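Local coordinates for protein 4-hydroxy-tetrahydrodipicolinate synthase (Thermotoga maritima, PDB 1O5K) that probably catalyses the condensation of pyruvate with aspartate semialdehyde to 4-hydroxy-tetrahydrodipicolinate, a step in lysine biosynthesis, at residues V17-V22 against N45-L50; N263-K268 against N279-P284; I162-K167 against K190-D195. All blocks are in the same frame, centred on the assembly; numbering follows the deposited sequence.

Contact 1: residues V17-V22 against N45-L50; sequences VGTAIV and NGVNAL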
ATOM      1  N   VAL A  17     -27.524 -12.073 -10.130  1.00 24.65           N
ATOM      2  CA  VAL A  17     -27.330 -11.653  -8.737  1.00 23.96           C
ATOM      3  C   VAL A  17     -27.623 -12.810  -7.793  1.00 24.16           C
ATOM      4  O   VAL A  17     -28.708 -13.421  -7.872  1.00 25.52           O
ATOM      5  CB  VAL A  17     -28.258 -10.495  -8.360  1.00 24.62           C
ATOM      6  CG1 VAL A  17     -28.045 -10.133  -6.884  1.00 25.83           C
ATOM      7  CG2 VAL A  17     -27.976  -9.322  -9.250  1.00 27.22           C
ATOM      8  N   GLY A  18     -26.641 -13.117  -6.957  1.00 25.40           N
ATOM      9  CA  GLY A  18     -26.758 -14.035  -5.844  1.00 23.99           C
ATOM     10  C   GLY A  18     -26.589 -13.223  -4.577  1.00 25.27           C
ATOM     11  O   GLY A  18     -25.571 -12.581  -4.393  1.00 27.08           O
ATOM     12  N   THR A  19     -27.626 -13.187  -3.739  1.00 25.49           N
ATOM     13  CA  THR A  19     -27.564 -12.374  -2.508  1.00 24.60           C
ATOM     14  C   THR A  19     -26.819 -13.072  -1.400  1.00 23.46           C
ATOM     15  O   THR A  19     -27.153 -14.158  -1.063  1.00 25.19           O
ATOM     16  CB  THR A  19     -28.948 -12.050  -2.046  1.00 25.38           C
ATOM     17  OG1 THR A  19     -29.576 -11.183  -3.040  1.00 24.66           O
ATOM     18  CG2 THR A  19     -28.955 -11.232  -0.758  1.00 29.17           C
ATOM     19  N   ALA A  20     -25.816 -12.404  -0.838  1.00 23.85           N
ATOM     20  CA  ALA A  20     -25.102 -12.920   0.335  1.00 24.89           C
ATOM     21  C   ALA A  20     -25.942 -12.439   1.510  1.00 24.14           C
ATOM     22  O   ALA A  20     -25.798 -11.330   2.006  1.00 24.98           O
ATOM     23  CB  ALA A  20     -23.705 -12.377   0.390  1.00 27.38           C
ATOM     24  N   ILE A  21     -26.849 -13.289   1.931  1.00 24.09           N
ATOM     25  CA  ILE A  21     -27.956 -12.856   2.809  1.00 24.72           C
ATOM     26  C   ILE A  21     -27.467 -12.821   4.259  1.00 25.45           C
ATOM     27  O   ILE A  21     -26.629 -13.634   4.662  1.00 22.30           O
ATOM     28  CB  ILE A  21     -29.186 -13.746   2.601  1.00 22.87           C
ATOM     29  CG1 ILE A  21     -30.422 -13.087   3.238  1.00 24.61           C
ATOM     30  CG2 ILE A  21     -28.951 -15.187   3.125  1.00 24.47           C
ATOM     31  CD1 ILE A  21     -31.742 -13.680   2.831  1.00 27.65           C
ATOM     32  N   VAL A  22     -27.896 -11.787   4.988  1.00 24.97           N
ATOM     33  CA  VAL A  22     -27.642 -11.692   6.430  1.00 25.48           C
ATOM     34  C   VAL A  22     -28.343 -12.813   7.226  1.00 22.54           C
ATOM     35  O   VAL A  22     -29.260 -13.460   6.751  1.00 23.87           O
ATOM     36  CB  VAL A  22     -28.069 -10.332   7.036  1.00 26.20           C
ATOM     37  CG1 VAL A  22     -27.396  -9.131   6.356  1.00 25.39           C
ATOM     38  CG2 VAL A  22     -29.581 -10.189   6.990  1.00 27.27           C
ATOM     39  N   ASN A  45     -38.140 -10.158  -5.969  1.00 27.35           N
ATOM     40  CA  ASN A  45     -37.414  -9.163  -6.761  1.00 27.55           C
ATOM     41  C   ASN A  45     -36.406  -9.719  -7.758  1.00 27.79           C
ATOM     42  O   ASN A  45     -35.552  -8.976  -8.266  1.00 27.84           O
ATOM     43  CB  ASN A  45     -36.802  -8.144  -5.808  1.00 25.52           C
ATOM     44  CG  ASN A  45     -37.842  -7.215  -5.275  1.00 29.29           C
ATOM     45  OD1 ASN A  45     -38.402  -6.416  -6.048  1.00 26.81           O
ATOM     46  ND2 ASN A  45     -38.205  -7.375  -3.989  1.00 26.77           N
ATOM     47  N   GLY A  46     -36.492 -11.025  -8.048  1.00 26.78           N
ATOM     48  CA  GLY A  46     -35.758 -11.578  -9.194  1.00 27.66           C
ATOM     49  C   GLY A  46     -34.320 -11.985  -9.001  1.00 28.02           C
ATOM     50  O   GLY A  46     -33.592 -12.235  -9.975  1.00 27.82           O
ATOM     51  N   VAL A  47     -33.887 -12.075  -7.746  1.00 26.17           N
ATOM     52  CA  VAL A  47     -32.564 -12.581  -7.431  1.00 26.32           C
ATOM     53  C   VAL A  47     -32.423 -14.028  -7.913  1.00 24.02           C
ATOM     54  O   VAL A  47     -33.377 -14.795  -7.879  1.00 23.21           O
ATOM     55  CB  VAL A  47     -32.337 -12.357  -5.899  1.00 28.22           C
ATOM     56  CG1 VAL A  47     -31.298 -13.202  -5.301  1.00 35.97           C
ATOM     57  CG2 VAL A  47     -32.036 -10.872  -5.680  1.00 26.70           C
ATOM     58  N   ASN A  48     -31.226 -14.387  -8.375  1.00 23.25           N
ATOM     59  CA  ASN A  48     -31.015 -15.637  -9.051  1.00 23.87           C
ATOM     60  C   ASN A  48     -30.336 -16.732  -8.223  1.00 27.03           C
ATOM     61  O   ASN A  48     -30.259 -17.845  -8.670  1.00 22.42           O
ATOM     62  CB  ASN A  48     -30.274 -15.411 -10.363  1.00 29.13           C
ATOM     63  CG  ASN A  48     -31.273 -15.039 -11.497  1.00 38.54           C
ATOM     64  OD1 ASN A  48     -32.446 -15.380 -11.409  1.00 40.33           O
ATOM     65  ND2 ASN A  48     -30.827 -14.345 -12.489  1.00 38.81           N
ATOM     66  N   ALA A  49     -29.907 -16.396  -7.024  1.00 22.66           N
ATOM     67  CA  ALA A  49     -29.286 -17.349  -6.050  1.00 24.84           C
ATOM     68  C   ALA A  49     -29.229 -16.730  -4.690  1.00 25.85           C
ATOM     69  O   ALA A  49     -29.329 -15.505  -4.541  1.00 26.69           O
ATOM     70  CB  ALA A  49     -27.881 -17.721  -6.471  1.00 25.33           C
ATOM     71  N   LEU A  50     -29.153 -17.593  -3.666  1.00 26.11           N
ATOM     72  CA  LEU A  50     -28.872 -17.135  -2.308  1.00 23.82           C
ATOM     73  C   LEU A  50     -27.609 -17.804  -1.801  1.00 26.03           C
ATOM     74  O   LEU A  50     -27.475 -19.053  -1.870  1.00 26.52           O
ATOM     75  CB  LEU A  50     -30.002 -17.406  -1.326  1.00 25.46           C
ATOM     76  CG  LEU A  50     -31.352 -16.754  -1.566  1.00 25.20           C
ATOM     77  CD1 LEU A  50     -32.341 -17.327  -0.621  1.00 30.36           C
ATOM     78  CD2 LEU A  50     -31.270 -15.264  -1.363  1.00 32.61           C
TER
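Two neighbouring parallel strands of the TIM barrel meet here, 16-20 and 49-52, and their ladder begins with one carbonyl that takes two donors. Val17 O accepts the N-H of Asn48 at 2.7 Å, with the donor nearly along the C=O axis (169°), and more weakly the N-H of Ala49. Two residues further along strand 16-20 the direction of donation reverses: Thr19 N gives its hydrogen to Ala49 O at 3.0 Å, from above the carbonyl plane. The same Ala49 O receives a CA-H...O contact from Gly18 CA at 3.2 Å. Thr19, whose bridge partner is Leu50, is also backbone hydrogen-bonded to Ile51, while Gly18 bonds through its backbone to Val217 and Ser219, so strand 16-20 is held between 49-52 and 216-219. Gly18 lies about 5 Å from the side chain of Ile218, a predicted pyruvate-binding residue. The amide of Asn48 turns out of the contact, its ND2 bonded to Arg15 O. Thr19 sets OG1 anti to its carbonyl carbon, where Ser222 OG and Gln42 OE1 satisfy it. The Thr19 and Val47 side chains cross at about a right angle, and the valine straddles the hydroxyl, CG1 3.5 Å and CG2 3.6 Å from Thr19 OG1.

Contact 2: residues N263-K268 against N279-P284; sequences NPIPVK and NELRLP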
ATOM      1  N   ASN A 263     -18.757  -4.758   6.812  1.00 24.39           N
ATOM      2  CA  ASN A 263     -19.965  -5.495   6.466  1.00 24.75           C
ATOM      3  C   ASN A 263     -19.968  -6.762   7.330  1.00 26.01           C
ATOM      4  O   ASN A 263     -18.917  -7.415   7.429  1.00 25.18           O
ATOM      5  CB  ASN A 263     -19.850  -5.891   4.980  1.00 26.72           C
ATOM      6  CG  ASN A 263     -20.860  -6.881   4.552  1.00 26.34           C
ATOM      7  OD1 ASN A 263     -20.500  -7.971   4.082  1.00 29.61           O
ATOM      8  ND2 ASN A 263     -22.124  -6.510   4.603  1.00 20.04           N
ATOM      9  N   PRO A 264     -21.099  -7.192   7.895  1.00 23.70           N
ATOM     10  CA  PRO A 264     -22.450  -6.625   7.694  1.00 23.64           C
ATOM     11  C   PRO A 264     -22.991  -5.617   8.720  1.00 24.08           C
ATOM     12  O   PRO A 264     -24.219  -5.550   8.907  1.00 22.10           O
ATOM     13  CB  PRO A 264     -23.308  -7.860   7.731  1.00 23.34           C
ATOM     14  CG  PRO A 264     -22.636  -8.737   8.761  1.00 28.60           C
ATOM     15  CD  PRO A 264     -21.148  -8.465   8.635  1.00 25.07           C
ATOM     16  N   ILE A 265     -22.129  -4.847   9.378  1.00 22.83           N
ATOM     17  CA  ILE A 265     -22.613  -3.869  10.308  1.00 23.76           C
ATOM     18  C   ILE A 265     -23.567  -2.869   9.639  1.00 23.56           C
ATOM     19  O   ILE A 265     -24.715  -2.698  10.131  1.00 22.87           O
ATOM     20  CB  ILE A 265     -21.476  -3.198  11.089  1.00 20.85           C
ATOM     21  CG1 ILE A 265     -20.867  -4.201  12.055  1.00 23.39           C
ATOM     22  CG2 ILE A 265     -21.961  -2.022  11.838  1.00 23.21           C
ATOM     23  CD1 ILE A 265     -19.556  -3.742  12.613  1.00 22.31           C
ATOM     24  N   PRO A 266     -23.168  -2.207   8.549  1.00 26.12           N
ATOM     25  CA  PRO A 266     -24.104  -1.260   7.884  1.00 24.81           C
ATOM     26  C   PRO A 266     -25.351  -1.889   7.287  1.00 25.77           C
ATOM     27  O   PRO A 266     -26.464  -1.385   7.519  1.00 23.85           O
ATOM     28  CB  PRO A 266     -23.236  -0.645   6.774  1.00 24.53           C
ATOM     29  CG  PRO A 266     -21.812  -0.784   7.351  1.00 26.63           C
ATOM     30  CD  PRO A 266     -21.860  -2.192   7.842  1.00 25.83           C
ATOM     31  N   VAL A 267     -25.186  -3.017   6.617  1.00 21.32           N
ATOM     32  CA  VAL A 267     -26.373  -3.642   5.956  1.00 23.46           C
ATOM     33  C   VAL A 267     -27.449  -4.087   6.983  1.00 24.17           C
ATOM     34  O   VAL A 267     -28.674  -3.901   6.750  1.00 22.61           O
ATOM     35  CB  VAL A 267     -25.960  -4.743   4.958  1.00 22.97           C
ATOM     36  CG1 VAL A 267     -25.482  -6.004   5.650  1.00 23.48           C
ATOM     37  CG2 VAL A 267     -27.128  -5.070   4.020  1.00 25.70           C
ATOM     38  N   LYS A 268     -27.028  -4.554   8.155  1.00 22.93           N
ATOM     39  CA  LYS A 268     -27.993  -4.891   9.197  1.00 25.14           C
ATOM     40  C   LYS A 268     -28.694  -3.633   9.700  1.00 27.01           C
ATOM     41  O   LYS A 268     -29.884  -3.666   9.909  1.00 24.42           O
ATOM     42  CB  LYS A 268     -27.383  -5.709  10.340  1.00 25.95           C
ATOM     43  CG  LYS A 268     -27.174  -7.175   9.975  1.00 26.98           C
ATOM     44  CD  LYS A 268     -26.786  -8.032  11.153  1.00 27.34           C
ATOM     45  CE  LYS A 268     -27.452  -9.369  11.087  1.00 29.56           C
ATOM     46  NZ  LYS A 268     -27.145 -10.266  12.201  1.00 26.22           N
ATOM     47  N   ASN A 279     -31.575  -4.871  14.787  1.00 22.56           N
ATOM     48  CA  ASN A 279     -30.223  -4.436  14.495  1.00 23.57           C
ATOM     49  C   ASN A 279     -29.268  -5.100  15.517  1.00 25.87           C
ATOM     50  O   ASN A 279     -28.781  -4.446  16.431  1.00 24.24           O
ATOM     51  CB  ASN A 279     -30.156  -2.926  14.534  1.00 26.92           C
ATOM     52  CG  ASN A 279     -28.817  -2.378  14.114  1.00 26.97           C
ATOM     53  OD1 ASN A 279     -28.449  -1.247  14.440  1.00 34.50           O
ATOM     54  ND2 ASN A 279     -28.096  -3.150  13.423  1.00 23.35           N
ATOM     55  N   GLU A 280     -29.086  -6.422  15.384  1.00 24.29           N
ATOM     56  CA  GLU A 280     -28.322  -7.195  16.376  1.00 24.58           C
ATOM     57  C   GLU A 280     -27.253  -7.946  15.619  1.00 22.48           C
ATOM     58  O   GLU A 280     -27.530  -8.510  14.550  1.00 24.23           O
ATOM     59  CB  GLU A 280     -29.190  -8.225  17.087  1.00 25.51           C
ATOM     60  CG  GLU A 280     -30.165  -7.697  18.100  1.00 34.37           C
ATOM     61  CD  GLU A 280     -30.692  -8.806  18.984  1.00 35.26           C
ATOM     62  OE1 GLU A 280     -29.966  -9.810  19.254  1.00 35.45           O
ATOM     63  OE2 GLU A 280     -31.832  -8.669  19.402  1.00 29.77           O
ATOM     64  N   LEU A 281     -26.052  -7.973  16.201  1.00 24.52           N
ATOM     65  CA  LEU A 281     -24.933  -8.706  15.653  1.00 25.01           C
ATOM     66  C   LEU A 281     -24.328  -9.505  16.785  1.00 25.42           C
ATOM     67  O   LEU A 281     -24.638  -9.287  17.941  1.00 27.00           O
ATOM     68  CB  LEU A 281     -23.866  -7.760  15.087  1.00 25.39           C
ATOM     69  CG  LEU A 281     -24.387  -6.994  13.852  1.00 26.14           C
ATOM     70  CD1 LEU A 281     -24.807  -5.602  14.146  1.00 30.52           C
ATOM     71  CD2 LEU A 281     -23.436  -7.064  12.675  1.00 30.68           C
ATOM     72  N   ARG A 282     -23.492 -10.469  16.449  1.00 22.01           N
ATOM     73  CA  ARG A 282     -22.772 -11.157  17.525  1.00 23.43           C
ATOM     74  C   ARG A 282     -21.295 -10.696  17.644  1.00 21.87           C
ATOM     75  O   ARG A 282     -20.595 -10.474  16.602  1.00 24.72           O
ATOM     76  CB  ARG A 282     -22.808 -12.636  17.249  1.00 25.49           C
ATOM     77  CG  ARG A 282     -24.166 -13.217  17.484  1.00 26.24           C
ATOM     78  CD  ARG A 282     -24.220 -14.694  17.244  1.00 28.97           C
ATOM     79  NE  ARG A 282     -25.552 -15.231  17.516  1.00 22.10           N
ATOM     80  CZ  ARG A 282     -25.908 -16.482  17.269  1.00 28.58           C
ATOM     81  NH1 ARG A 282     -25.032 -17.351  16.766  1.00 27.21           N
ATOM     82  NH2 ARG A 282     -27.127 -16.878  17.560  1.00 27.36           N
ATOM     83  N   LEU A 283     -20.820 -10.633  18.872  1.00 22.80           N
ATOM     84  CA  LEU A 283     -19.458 -10.211  19.157  1.00 22.66           C
ATOM     85  C   LEU A 283     -18.510 -11.159  18.419  1.00 22.58           C
ATOM     86  O   LEU A 283     -18.773 -12.380  18.356  1.00 22.87           O
ATOM     87  CB  LEU A 283     -19.199 -10.213  20.690  1.00 18.56           C
ATOM     88  CG  LEU A 283     -19.780  -9.052  21.486  1.00 25.94           C
ATOM     89  CD1 LEU A 283     -19.373  -9.215  22.895  1.00 26.00           C
ATOM     90  CD2 LEU A 283     -19.264  -7.713  20.924  1.00 24.93           C
ATOM     91  N   PRO A 284     -17.420 -10.647  17.825  1.00 24.10           N
ATOM     92  CA  PRO A 284     -16.906  -9.280  17.999  1.00 20.42           C
ATOM     93  C   PRO A 284     -17.537  -8.151  17.143  1.00 22.75           C
ATOM     94  O   PRO A 284     -17.021  -7.043  17.197  1.00 24.30           O
ATOM     95  CB  PRO A 284     -15.436  -9.439  17.602  1.00 19.28           C
ATOM     96  CG  PRO A 284     -15.506 -10.473  16.501  1.00 21.25           C
ATOM     97  CD  PRO A 284     -16.512 -11.458  16.993  1.00 22.18           C
TER
HETATM   98  O   HOH W   1     -25.664  -2.319  12.641  1.00 17.58           O
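The backbone turns from loop to helix at Pro264, which follows a cis peptide bond and holds the N-cap position of helix 265-273, one of the helices that follow the TIM barrel in this family. Its carbonyl closes the first turn, accepting Lys268 N at 3.1 Å. Residues 279-284 form no regular structure; their extended backbone runs back past the helix start in the opposite direction, so that Asn279 lies near Lys268 and Leu281 near Ile265. Pro264 itself sits beside Thr56, a predicted pyruvate-binding residue whose hydroxyl bonds to Asn263 OD1.

Leu281 and Lys268 carry the packing. They reach toward each other tip to tip, Lys268 CD standing 3.8 Å from Leu281 CG. The CD2 branch of Leu281 goes further, lying 3.9 Å from Ile265 CG1, where the two side chains cross at about a right angle, and also near the Pro264 ring. A bend at chi3 (141°) carries the lysine chain past the leucine and delivers NZ to Glu280 O at 3.0 Å, in the plane of that carbonyl. The ammonium has further partners in Glu58, by a salt bridge, and Thr23 O. An alanine here would probably loosen the loop from the helix, since the bond to Glu280 O, the salt bridge to Glu58 and the aliphatic support for Leu281 would all go.

Ile265 also packs against Thr122 of the second subunit, which places the helix start close to a subunit interface. A water completes the join: it accepts from Asn279 ND2 at 2.7 Å and donates to Ile265 O at 2.7 Å.

Contact 3: residues I162-K167 against K190-D195; sequences IAADLK and KQARSD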
ATOM      1  N   ILE A 162      -6.937 -24.302 -11.031  1.00 19.58           N
ATOM      2  CA  ILE A 162      -8.125 -24.883 -10.380  1.00 22.80           C
ATOM      3  C   ILE A 162      -9.291 -25.141 -11.345  1.00 24.13           C
ATOM      4  O   ILE A 162      -9.847 -26.243 -11.369  1.00 25.37           O
ATOM      5  CB  ILE A 162      -8.560 -23.973  -9.195  1.00 22.45           C
ATOM      6  CG1 ILE A 162      -7.535 -24.089  -8.046  1.00 24.22           C
ATOM      7  CG2 ILE A 162      -9.987 -24.315  -8.704  1.00 24.71           C
ATOM      8  CD1 ILE A 162      -7.670 -22.999  -7.045  1.00 29.10           C
ATOM      9  N   ALA A 163      -9.663 -24.123 -12.132  1.00 22.73           N
ATOM     10  CA  ALA A 163     -10.608 -24.284 -13.259  1.00 23.06           C
ATOM     11  C   ALA A 163     -10.265 -25.444 -14.179  1.00 24.66           C
ATOM     12  O   ALA A 163     -11.120 -26.268 -14.507  1.00 23.56           O
ATOM     13  CB  ALA A 163     -10.677 -22.993 -14.065  1.00 23.81           C
ATOM     14  N   ALA A 164      -9.014 -25.497 -14.630  1.00 21.50           N
ATOM     15  CA  ALA A 164      -8.589 -26.515 -15.560  1.00 23.28           C
ATOM     16  C   ALA A 164      -8.715 -27.884 -14.965  1.00 26.08           C
ATOM     17  O   ALA A 164      -9.085 -28.828 -15.660  1.00 26.98           O
ATOM     18  CB  ALA A 164      -7.143 -26.295 -15.972  1.00 26.18           C
ATOM     19  N   ASP A 165      -8.358 -28.022 -13.680  1.00 24.02           N
ATOM     20  CA  ASP A 165      -8.133 -29.373 -13.110  1.00 22.50           C
ATOM     21  C   ASP A 165      -9.292 -29.943 -12.285  1.00 23.37           C
ATOM     22  O   ASP A 165      -9.431 -31.153 -12.177  1.00 24.19           O
ATOM     23  CB  ASP A 165      -6.874 -29.407 -12.217  1.00 22.26           C
ATOM     24  CG  ASP A 165      -5.594 -29.110 -12.969  1.00 24.43           C
ATOM     25  OD1 ASP A 165      -5.603 -29.063 -14.222  1.00 29.81           O
ATOM     26  OD2 ASP A 165      -4.521 -28.887 -12.368  1.00 25.04           O
ATOM     27  N   LEU A 166     -10.088 -29.102 -11.648  1.00 20.60           N
ATOM     28  CA  LEU A 166     -11.016 -29.578 -10.603  1.00 18.97           C
ATOM     29  C   LEU A 166     -12.424 -29.377 -11.095  1.00 23.85           C
ATOM     30  O   LEU A 166     -12.952 -28.282 -11.038  1.00 25.78           O
ATOM     31  CB  LEU A 166     -10.746 -28.831  -9.300  1.00 21.68           C
ATOM     32  CG  LEU A 166      -9.271 -28.802  -8.862  1.00 24.45           C
ATOM     33  CD1 LEU A 166      -9.169 -27.956  -7.573  1.00 29.51           C
ATOM     34  CD2 LEU A 166      -8.695 -30.231  -8.712  1.00 25.43           C
ATOM     35  N   LYS A 167     -13.039 -30.437 -11.601  1.00 22.79           N
ATOM     36  CA  LYS A 167     -14.260 -30.303 -12.420  1.00 25.62           C
ATOM     37  C   LYS A 167     -15.459 -29.811 -11.626  1.00 25.59           C
ATOM     38  O   LYS A 167     -16.359 -29.144 -12.146  1.00 28.62           O
ATOM     39  CB  LYS A 167     -14.577 -31.622 -13.122  1.00 28.39           C
ATOM     40  CG  LYS A 167     -13.510 -32.075 -14.137  1.00 39.81           C
ATOM     41  CD  LYS A 167     -12.835 -30.931 -14.935  1.00 48.42           C
ATOM     42  CE  LYS A 167     -11.622 -31.459 -15.702  1.00 47.81           C
ATOM     43  NZ  LYS A 167     -11.150 -30.443 -16.680  1.00 49.58           N
ATOM     44  N   LYS A 190     -11.559 -18.596 -17.907  1.00 23.97           N
ATOM     45  CA  LYS A 190     -12.438 -18.961 -18.991  1.00 24.32           C
ATOM     46  C   LYS A 190     -11.681 -19.508 -20.142  1.00 21.01           C
ATOM     47  O   LYS A 190     -12.205 -20.294 -20.918  1.00 22.32           O
ATOM     48  CB  LYS A 190     -13.300 -17.771 -19.420  1.00 26.30           C
ATOM     49  CG  LYS A 190     -14.386 -17.530 -18.372  1.00 23.33           C
ATOM     50  CD  LYS A 190     -15.322 -16.374 -18.664  1.00 28.62           C
ATOM     51  CE  LYS A 190     -16.286 -16.101 -17.480  1.00 26.92           C
ATOM     52  NZ  LYS A 190     -17.422 -17.111 -17.344  1.00 24.32           N
ATOM     53  N   GLN A 191     -10.431 -19.106 -20.268  1.00 22.46           N
ATOM     54  CA  GLN A 191      -9.535 -19.766 -21.206  1.00 28.12           C
ATOM     55  C   GLN A 191      -9.221 -21.200 -20.786  1.00 28.51           C
ATOM     56  O   GLN A 191      -8.986 -22.077 -21.645  1.00 23.38           O
ATOM     57  CB  GLN A 191      -8.239 -19.018 -21.332  1.00 27.33           C
ATOM     58  CG  GLN A 191      -8.291 -17.762 -22.142  1.00 36.77           C
ATOM     59  CD  GLN A 191      -6.873 -17.163 -22.327  1.00 42.07           C
ATOM     60  OE1 GLN A 191      -5.922 -17.897 -22.637  1.00 60.29           O
ATOM     61  NE2 GLN A 191      -6.740 -15.841 -22.124  1.00 49.02           N
ATOM     62  N   ALA A 192      -9.162 -21.461 -19.490  1.00 25.71           N
ATOM     63  CA  ALA A 192      -8.874 -22.833 -19.013  1.00 24.80           C
ATOM     64  C   ALA A 192     -10.122 -23.680 -19.136  1.00 26.96           C
ATOM     65  O   ALA A 192     -10.052 -24.827 -19.539  1.00 25.85           O
ATOM     66  CB  ALA A 192      -8.410 -22.837 -17.605  1.00 27.12           C
ATOM     67  N   ARG A 193     -11.277 -23.075 -18.890  1.00 26.22           N
ATOM     68  CA  ARG A 193     -12.538 -23.770 -19.005  1.00 25.13           C
ATOM     69  C   ARG A 193     -13.664 -22.780 -19.300  1.00 26.13           C
ATOM     70  O   ARG A 193     -14.005 -21.928 -18.495  1.00 23.07           O
ATOM     71  CB  ARG A 193     -12.743 -24.471 -17.706  1.00 26.87           C
ATOM     72  CG  ARG A 193     -13.924 -25.346 -17.547  1.00 34.10           C
ATOM     73  CD  ARG A 193     -13.745 -26.085 -16.241  1.00 39.12           C
ATOM     74  NE  ARG A 193     -14.919 -26.141 -15.440  1.00 36.24           N
ATOM     75  CZ  ARG A 193     -14.929 -26.422 -14.155  1.00 38.90           C
ATOM     76  NH1 ARG A 193     -13.805 -26.683 -13.489  1.00 30.59           N
ATOM     77  NH2 ARG A 193     -16.089 -26.467 -13.540  1.00 50.62           N
ATOM     78  N   SER A 194     -14.222 -22.894 -20.485  1.00 27.89           N
ATOM     79  CA  SER A 194     -15.073 -21.844 -21.019  1.00 29.20           C
ATOM     80  C   SER A 194     -16.322 -21.584 -20.196  1.00 29.49           C
ATOM     81  O   SER A 194     -16.870 -20.483 -20.248  1.00 31.11           O
ATOM     82  CB  SER A 194     -15.457 -22.185 -22.462  1.00 31.86           C
ATOM     83  OG  SER A 194     -16.218 -23.372 -22.496  1.00 34.60           O
ATOM     84  N   ASP A 195     -16.747 -22.581 -19.418  1.00 29.54           N
ATOM     85  CA  ASP A 195     -17.974 -22.534 -18.621  1.00 29.81           C
ATOM     86  C   ASP A 195     -17.710 -22.137 -17.147  1.00 29.43           C
ATOM     87  O   ASP A 195     -18.635 -22.143 -16.319  1.00 28.00           O
ATOM     88  CB  ASP A 195     -18.647 -23.926 -18.665  1.00 33.53           C
ATOM     89  CG  ASP A 195     -17.655 -25.042 -18.356  1.00 36.61           C
ATOM     90  OD1 ASP A 195     -17.043 -25.582 -19.309  1.00 62.64           O
ATOM     91  OD2 ASP A 195     -17.366 -25.409 -17.209  1.00 47.94           O
TER
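Arg193, the first residue beyond helix 179-192, points its long side chain at the end of helix 156-165 and meets it edge-on. CG stands anti to the backbone N (chi1 -176°), and a bend at chi3 turns the guanidinium so that the Ala163 carbonyl oxygen lies in its plane. NH1 divides its hydrogens between two carbonyls. The bond to Ala163 O is 2.9 Å long, nearly straight at 164°, and arrives on a lone pair; the one to Leu166 O, 3.0 Å, is more bent, and NH1 stands above that carbonyl plane. Arg193 NE makes a 3.1 Å salt bridge with Asp195 OD2, which uses its syn lone pair. Aspartate and helix end thus fix the guanidinium's rotation, and the carboxylate is likely to ease the approach of two like charges, Lys167 NZ and Arg193 NH1, 5.6 Å apart. The lysine curls back over its own helix end, NZ reaching Ala164 O at 2.8 Å.

Beside this polar cluster the helices meet chiefly through alanine methyl groups: Ala192 CB rests 4.0 Å from Ala164 CB and 4.2 Å from Ala163 CB, and also lies against the backbone N of Ala164. Such small residues let the backbones come close, as successive outer helices of a TIM barrel pack, here joined at their C-terminal ends on either side of strand 169-171 in the sequence.

Overall arrangement
The three contacts sample three parts of one TIM-barrel chain. Contact 1 lies in the parallel sheet, contact 3 in the ring of helices outside it, and contact 2 in the part added after the barrel. Along the chain the order is 1, 3, 2, each closing before the next opens. Contacts 1 and 2 have centres 19 Å apart yet touch, Val22 CG1 packing 3.7 Å from Val267 CG1, so helix 265-273 rests on the segment leaving the first strand, close to predicted pyruvate-binding residues. Contact 3 stands apart, its centre 25 Å from that of contact 1 and 36 Å from that of contact 2, away from the annotated sites.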